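Proline dehydrogenase (Bradyrhizobium japonicum USDA 110, PDB 3HAZ) probably oxidises proline to glutamate in two steps, coupling an FAD-dependent proline dehydrogenase to an NAD-dependent 1-pyrroline-5-carboxylate dehydrogenase within one polypeptide. Local coordinates at residues 113-118 and 804-809; 201-206 and 811-816. All coordinates share one frame; numbering follows the deposited sequence.

Contact 1. Residues 113-118 and 804-809; sequences STAFLV and EDVADR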
loop_
_atom_site.group_PDB
_atom_site.type_symbol
_atom_site.label_atom_id
_atom_site.label_comp_id
_atom_site.label_asym_id
_atom_site.label_seq_id
_atom_site.Cartn_x
_atom_site.Cartn_y
_atom_site.Cartn_z
ATOM N N SER A 113 17.091 -42.235 28.381
ATOM C CA SER A 113 15.674 -42.570 28.541
ATOM C C SER A 113 15.060 -43.070 27.235
ATOM O O SER A 113 14.204 -43.952 27.249
ATOM C CB SER A 113 14.870 -41.379 29.076
ATOM O OG SER A 113 14.987 -40.252 28.218
ATOM N N THR A 114 15.501 -42.512 26.106
ATOM C CA THR A 114 14.989 -42.951 24.811
ATOM C C THR A 114 15.568 -44.319 24.408
ATOM O O THR A 114 14.841 -45.179 23.899
ATOM C CB THR A 114 15.236 -41.905 23.690
ATOM O OG1 THR A 114 14.864 -40.595 24.143
ATOM C CG2 THR A 114 14.423 -42.257 22.458
ATOM N N ALA A 115 16.869 -44.515 24.633
ATOM C CA ALA A 115 17.519 -45.812 24.381
ATOM C C ALA A 115 16.874 -46.918 25.206
ATOM O O ALA A 115 16.781 -48.070 24.768
ATOM C CB ALA A 115 19.018 -45.742 24.701
ATOM N N PHE A 116 16.450 -46.561 26.414
ATOM C CA PHE A 116 15.767 -47.492 27.302
ATOM C C PHE A 116 14.624 -48.225 26.608
ATOM O O PHE A 116 14.375 -49.391 26.891
ATOM C CB PHE A 116 15.213 -46.765 28.528
ATOM C CG PHE A 116 14.275 -47.602 29.353
ATOM C CD1 PHE A 116 14.765 -48.596 30.191
ATOM C CD2 PHE A 116 12.900 -47.399 29.291
ATOM C CE1 PHE A 116 13.900 -49.373 30.962
ATOM C CE2 PHE A 116 12.027 -48.175 30.059
ATOM C CZ PHE A 116 12.530 -49.164 30.891
ATOM N N LEU A 117 13.932 -47.538 25.702
ATOM C CA LEU A 117 12.772 -48.120 25.026
ATOM C C LEU A 117 13.127 -49.287 24.106
ATOM O O LEU A 117 12.289 -50.155 23.848
ATOM C CB LEU A 117 12.007 -47.051 24.244
ATOM C CG LEU A 117 11.417 -45.893 25.046
ATOM C CD1 LEU A 117 10.805 -44.862 24.100
ATOM C CD2 LEU A 117 10.377 -46.390 26.050
ATOM N N VAL A 118 14.355 -49.319 23.594
ATOM C CA VAL A 118 14.770 -50.472 22.798
ATOM C C VAL A 118 15.797 -51.330 23.523
ATOM O O VAL A 118 15.912 -52.522 23.265
ATOM C CB VAL A 118 15.320 -50.069 21.411
ATOM C CG1 VAL A 118 14.245 -49.366 20.608
ATOM C CG2 VAL A 118 16.578 -49.204 21.548
ATOM N N GLU A 804 26.225 -46.632 20.212
ATOM C CA GLU A 804 26.346 -48.026 20.635
ATOM C C GLU A 804 25.123 -48.562 21.376
ATOM O O GLU A 804 24.773 -49.733 21.226
ATOM C CB GLU A 804 27.615 -48.227 21.469
ATOM C CG GLU A 804 27.636 -47.425 22.757
ATOM C CD GLU A 804 28.987 -47.479 23.442
ATOM O OE1 GLU A 804 29.871 -48.213 22.948
ATOM O OE2 GLU A 804 29.164 -46.785 24.469
ATOM N N ASP A 805 24.468 -47.712 22.164
ATOM C CA ASP A 805 23.292 -48.140 22.925
ATOM C C ASP A 805 22.129 -48.626 22.056
ATOM O O ASP A 805 21.274 -49.372 22.524
ATOM C CB ASP A 805 22.806 -47.034 23.866
ATOM C CG ASP A 805 23.599 -46.977 25.153
ATOM O OD1 ASP A 805 24.368 -47.930 25.430
ATOM O OD2 ASP A 805 23.454 -45.980 25.889
ATOM N N VAL A 806 22.088 -48.209 20.794
ATOM C CA VAL A 806 20.991 -48.643 19.934
ATOM C C VAL A 806 21.481 -49.387 18.691
ATOM O O VAL A 806 20.687 -49.727 17.810
ATOM C CB VAL A 806 20.077 -47.455 19.530
ATOM C CG1 VAL A 806 19.348 -46.896 20.758
ATOM C CG2 VAL A 806 20.882 -46.361 18.826
ATOM N N ALA A 807 22.785 -49.656 18.635
ATOM C CA ALA A 807 23.398 -50.193 17.421
ATOM C C ALA A 807 22.843 -51.553 17.044
ATOM O O ALA A 807 22.560 -51.795 15.877
ATOM C CB ALA A 807 24.930 -50.260 17.560
ATOM N N ASP A 808 22.685 -52.434 18.033
ATOM C CA ASP A 808 22.268 -53.811 17.776
ATOM C C ASP A 808 20.863 -53.867 17.181
ATOM O O ASP A 808 20.600 -54.610 16.235
ATOM C CB ASP A 808 22.324 -54.650 19.066
ATOM C CG ASP A 808 23.754 -54.950 19.515
ATOM O OD1 ASP A 808 24.655 -55.035 18.652
ATOM O OD2 ASP A 808 23.975 -55.101 20.734
ATOM N N ARG A 809 19.959 -53.090 17.755
ATOM C CA ARG A 809 18.584 -53.035 17.264
ATOM C C ARG A 809 18.526 -52.365 15.893
ATOM O O ARG A 809 17.913 -52.882 14.960
ATOM C CB ARG A 809 17.691 -52.298 18.266
ATOM C CG ARG A 809 16.299 -51.952 17.743
ATOM C CD ARG A 809 15.552 -53.203 17.313
ATOM N NE ARG A 809 15.654 -54.269 18.310
ATOM C CZ ARG A 809 15.004 -54.289 19.470
ATOM N NH1 ARG A 809 15.168 -55.311 20.305
ATOM N NH2 ARG A 809 14.193 -53.291 19.803
HETATM O O HOH W 1 13.487 -54.223 22.662
#
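Apolar contact between residues 113-118 and 804-809 runs through three small side chains. The chi1 of Val-118 (-62°) puts CG1 anti to the carbonyl carbon and CG2 in the crowded position between backbone N and carbonyl carbon; CG2 meets CG1 of Val-806 at 3.7 Å, the two side chains crossing obliquely. Val-806 CG1 also reaches Ala-115 CB, 4.1 Å away, so this one methyl touches both Ala-115 and Val-118. Ala-115 CB further touches the methylene of Asp-805, CB to CB 4.1 Å; the two residues meet by carbon, while the carboxylate of Asp-805 forms a salt bridge with Lys-112. Ala-771 lies against both Ala-115 and Val-806.

The polar part belongs to Arg-809. Its CG is anti to the backbone N (chi1 169°), and bends at chi2 and chi3 fold the chain so that the guanidinium comes up obliquely to Val-118, NH2 standing 3.8 Å from Val-118 CB. One water lies at the guanidinium edge, in its plane: it accepts from Arg-809 NH2 at 3.1 Å and donates to Val-118 O at 3.0 Å. NE pairs instead with Glu-812. Asn-119 adds a direct bond through ND2 to Asp-805 O.

The segments come from the DNA-binding-family region and the aldehyde dehydrogenase region. Their join is small, 230 Å² over both sides: methyls flanked by Asp-805 at one end and Arg-809 at the other. Between the segments themselves the polar link is through water, so the join rests mainly on close packing.

Contact 2. Residues 201-206 and 811-816; sequences ARTAAD and IEMVAG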
loop_
_atom_site.group_PDB
_atom_site.type_symbol
_atom_site.label_atom_id
_atom_site.label_comp_id
_atom_site.label_asym_id
_atom_site.label_seq_id
_atom_site.Cartn_x
_atom_site.Cartn_y
_atom_site.Cartn_z
ATOM N N ALA A 201 5.680 -53.401 10.609
ATOM C CA ALA A 201 6.801 -54.329 10.680
ATOM C C ALA A 201 7.841 -53.940 9.626
ATOM O O ALA A 201 7.508 -53.712 8.464
ATOM C CB ALA A 201 6.330 -55.753 10.450
ATOM N N ARG A 202 9.095 -53.846 10.042
ATOM C CA ARG A 202 10.195 -53.614 9.114
ATOM C C ARG A 202 10.879 -54.921 8.721
ATOM O O ARG A 202 11.559 -54.993 7.698
ATOM C CB ARG A 202 11.227 -52.673 9.740
ATOM C CG ARG A 202 11.003 -51.205 9.428
ATOM C CD ARG A 202 9.633 -50.726 9.866
ATOM N NE ARG A 202 9.444 -49.307 9.576
ATOM C CZ ARG A 202 8.510 -48.545 10.132
ATOM N NH1 ARG A 202 8.427 -47.262 9.802
ATOM N NH2 ARG A 202 7.665 -49.061 11.023
ATOM N N THR A 203 10.714 -55.949 9.544
ATOM C CA THR A 203 11.401 -57.218 9.320
ATOM C C THR A 203 10.407 -58.362 9.427
ATOM O O THR A 203 9.305 -58.186 9.951
ATOM C CB THR A 203 12.534 -57.443 10.344
ATOM O OG1 THR A 203 11.976 -57.851 11.600
ATOM C CG2 THR A 203 13.342 -56.160 10.540
ATOM N N ALA A 204 10.798 -59.527 8.922
ATOM C CA ALA A 204 9.987 -60.730 9.046
ATOM C C ALA A 204 9.800 -61.076 10.521
ATOM O O ALA A 204 8.707 -61.449 10.956
ATOM C CB ALA A 204 10.639 -61.900 8.284
ATOM N N ALA A 205 10.867 -60.941 11.299
ATOM C CA ALA A 205 10.764 -61.198 12.728
ATOM C C ALA A 205 9.797 -60.221 13.418
ATOM O O ALA A 205 9.079 -60.621 14.329
ATOM C CB ALA A 205 12.146 -61.187 13.391
ATOM N N ASP A 206 9.757 -58.957 12.982
ATOM C CA ASP A 206 8.793 -58.000 13.557
ATOM C C ASP A 206 7.371 -58.500 13.345
ATOM O O ASP A 206 6.555 -58.487 14.263
ATOM C CB ASP A 206 8.883 -56.624 12.895
ATOM C CG ASP A 206 10.031 -55.785 13.411
ATOM O OD1 ASP A 206 10.441 -55.963 14.573
ATOM O OD2 ASP A 206 10.510 -54.922 12.638
ATOM N N ILE A 811 20.908 -51.995 13.612
ATOM C CA ILE A 811 21.582 -52.810 12.609
ATOM C C ILE A 811 20.721 -54.011 12.218
ATOM O O ILE A 811 20.562 -54.321 11.036
ATOM C CB ILE A 811 22.962 -53.284 13.116
ATOM C CG1 ILE A 811 23.949 -52.111 13.128
ATOM C CG2 ILE A 811 23.486 -54.432 12.260
ATOM C CD1 ILE A 811 25.253 -52.407 13.860
ATOM N N GLU A 812 20.169 -54.679 13.222
ATOM C CA GLU A 812 19.277 -55.812 13.015
ATOM C C GLU A 812 18.025 -55.423 12.207
ATOM O O GLU A 812 17.524 -56.205 11.391
ATOM C CB GLU A 812 18.887 -56.407 14.377
ATOM C CG GLU A 812 17.571 -57.158 14.399
ATOM C CD GLU A 812 17.101 -57.476 15.819
ATOM O OE1 GLU A 812 16.633 -56.555 16.537
ATOM O OE2 GLU A 812 17.199 -58.657 16.214
ATOM N N MET A 813 17.512 -54.219 12.431
ATOM C CA MET A 813 16.302 -53.791 11.725
ATOM C C MET A 813 16.605 -53.437 10.256
ATOM O O MET A 813 15.839 -53.773 9.348
ATOM C CB MET A 813 15.616 -52.630 12.452
ATOM C CG MET A 813 14.121 -52.555 12.186
ATOM S SD MET A 813 13.312 -51.098 12.867
ATOM C CE MET A 813 13.499 -51.357 14.625
ATOM N N VAL A 814 17.730 -52.777 10.023
ATOM C CA VAL A 814 18.166 -52.497 8.651
ATOM C C VAL A 814 18.385 -53.804 7.874
ATOM O O VAL A 814 17.932 -53.947 6.735
ATOM C CB VAL A 814 19.432 -51.621 8.628
ATOM C CG1 VAL A 814 20.031 -51.560 7.217
ATOM C CG2 VAL A 814 19.108 -50.208 9.154
ATOM N N ALA A 815 19.046 -54.771 8.506
ATOM C CA ALA A 815 19.310 -56.051 7.857
ATOM C C ALA A 815 18.021 -56.806 7.530
ATOM O O ALA A 815 17.868 -57.346 6.432
ATOM C CB ALA A 815 20.249 -56.924 8.724
ATOM N N GLY A 816 17.100 -56.839 8.488
ATOM C CA GLY A 816 15.822 -57.501 8.299
ATOM C C GLY A 816 14.997 -56.820 7.228
ATOM O O GLY A 816 14.314 -57.470 6.440
HETATM O O HOH W 2 13.153 -59.934 7.107
#
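Asp-206 OD2 is gripped by two backbone N-H groups of its own segment: Arg-202 N at 3.1 Å, directed to the anti lone pair, and more weakly Thr-203 N at 3.3 Å. Asp-206 N in turn gives a 2.8 Å bond to Thr-203 OG1 (154° at the hydrogen), with OG1 held between backbone N and carbonyl carbon by chi1 of 77°. This bond and the weak return bond from Thr-203 N to Asp-206 OD2 make a capping box at the start of helix 204-223, with Thr-203 as N-cap. The helix N-terminus would be expected to stabilise the negative charge of Asp-206.

With OG1 committed to the cap, CG2 of Thr-203 faces helix 804-819. It lies over the backbone of Gly-816, 3.6 Å from its CA, and also 3.7 Å from Met-813 O. The CA atoms of Thr-203 and Gly-816 are 4.5 Å apart, and the bare CA of Gly-816 lets the methyl sit directly against the helix backbone. A water joins the same two backbones, accepting from Ala-204 N and donating to Gly-816 O at 2.8 Å.

Met-813 fills the flank. Its CG, anti to the backbone N, rests 3.8 Å from Arg-202 CB, and its sulfur sits near CB and CG of the arginine as the two chains cross obliquely. The Arg-202 guanidinium leads away, to Gly-200 O and a salt bridge with Asp-780.

Helix 804-819 thus turns its Met-813 and Gly-816 side to the proline dehydrogenase region, while Ile-811 and Val-814 pack on strands 873-876 and 891-897 of the aldehyde dehydrogenase region. Helix 775-787 borders the contact, meeting Arg-202 through Glu-776 and Gln-777 and Val-814 through Val-782.

Contacts 1 and 2 share helix 804-819, using successive parts of it, with centres 15 Å apart on the same side of the chain's centre. Along the chain the order is 113-118, 201-206, 804-809, 811-816, so the two connections cross. Residues 113-118, at the C-terminal side of helix 106-115, precede all strands of the parallel barrel sheet; residues 201-206 follow its strands 170-172 and 193-196 and lead into helix 204-223. One helix of the aldehyde dehydrogenase region therefore meets two separate parts of the N-terminal half, its first turns on one and its later turns on the other. Both contacts are interdomain packing, away from the annotated FAD and NAD sites.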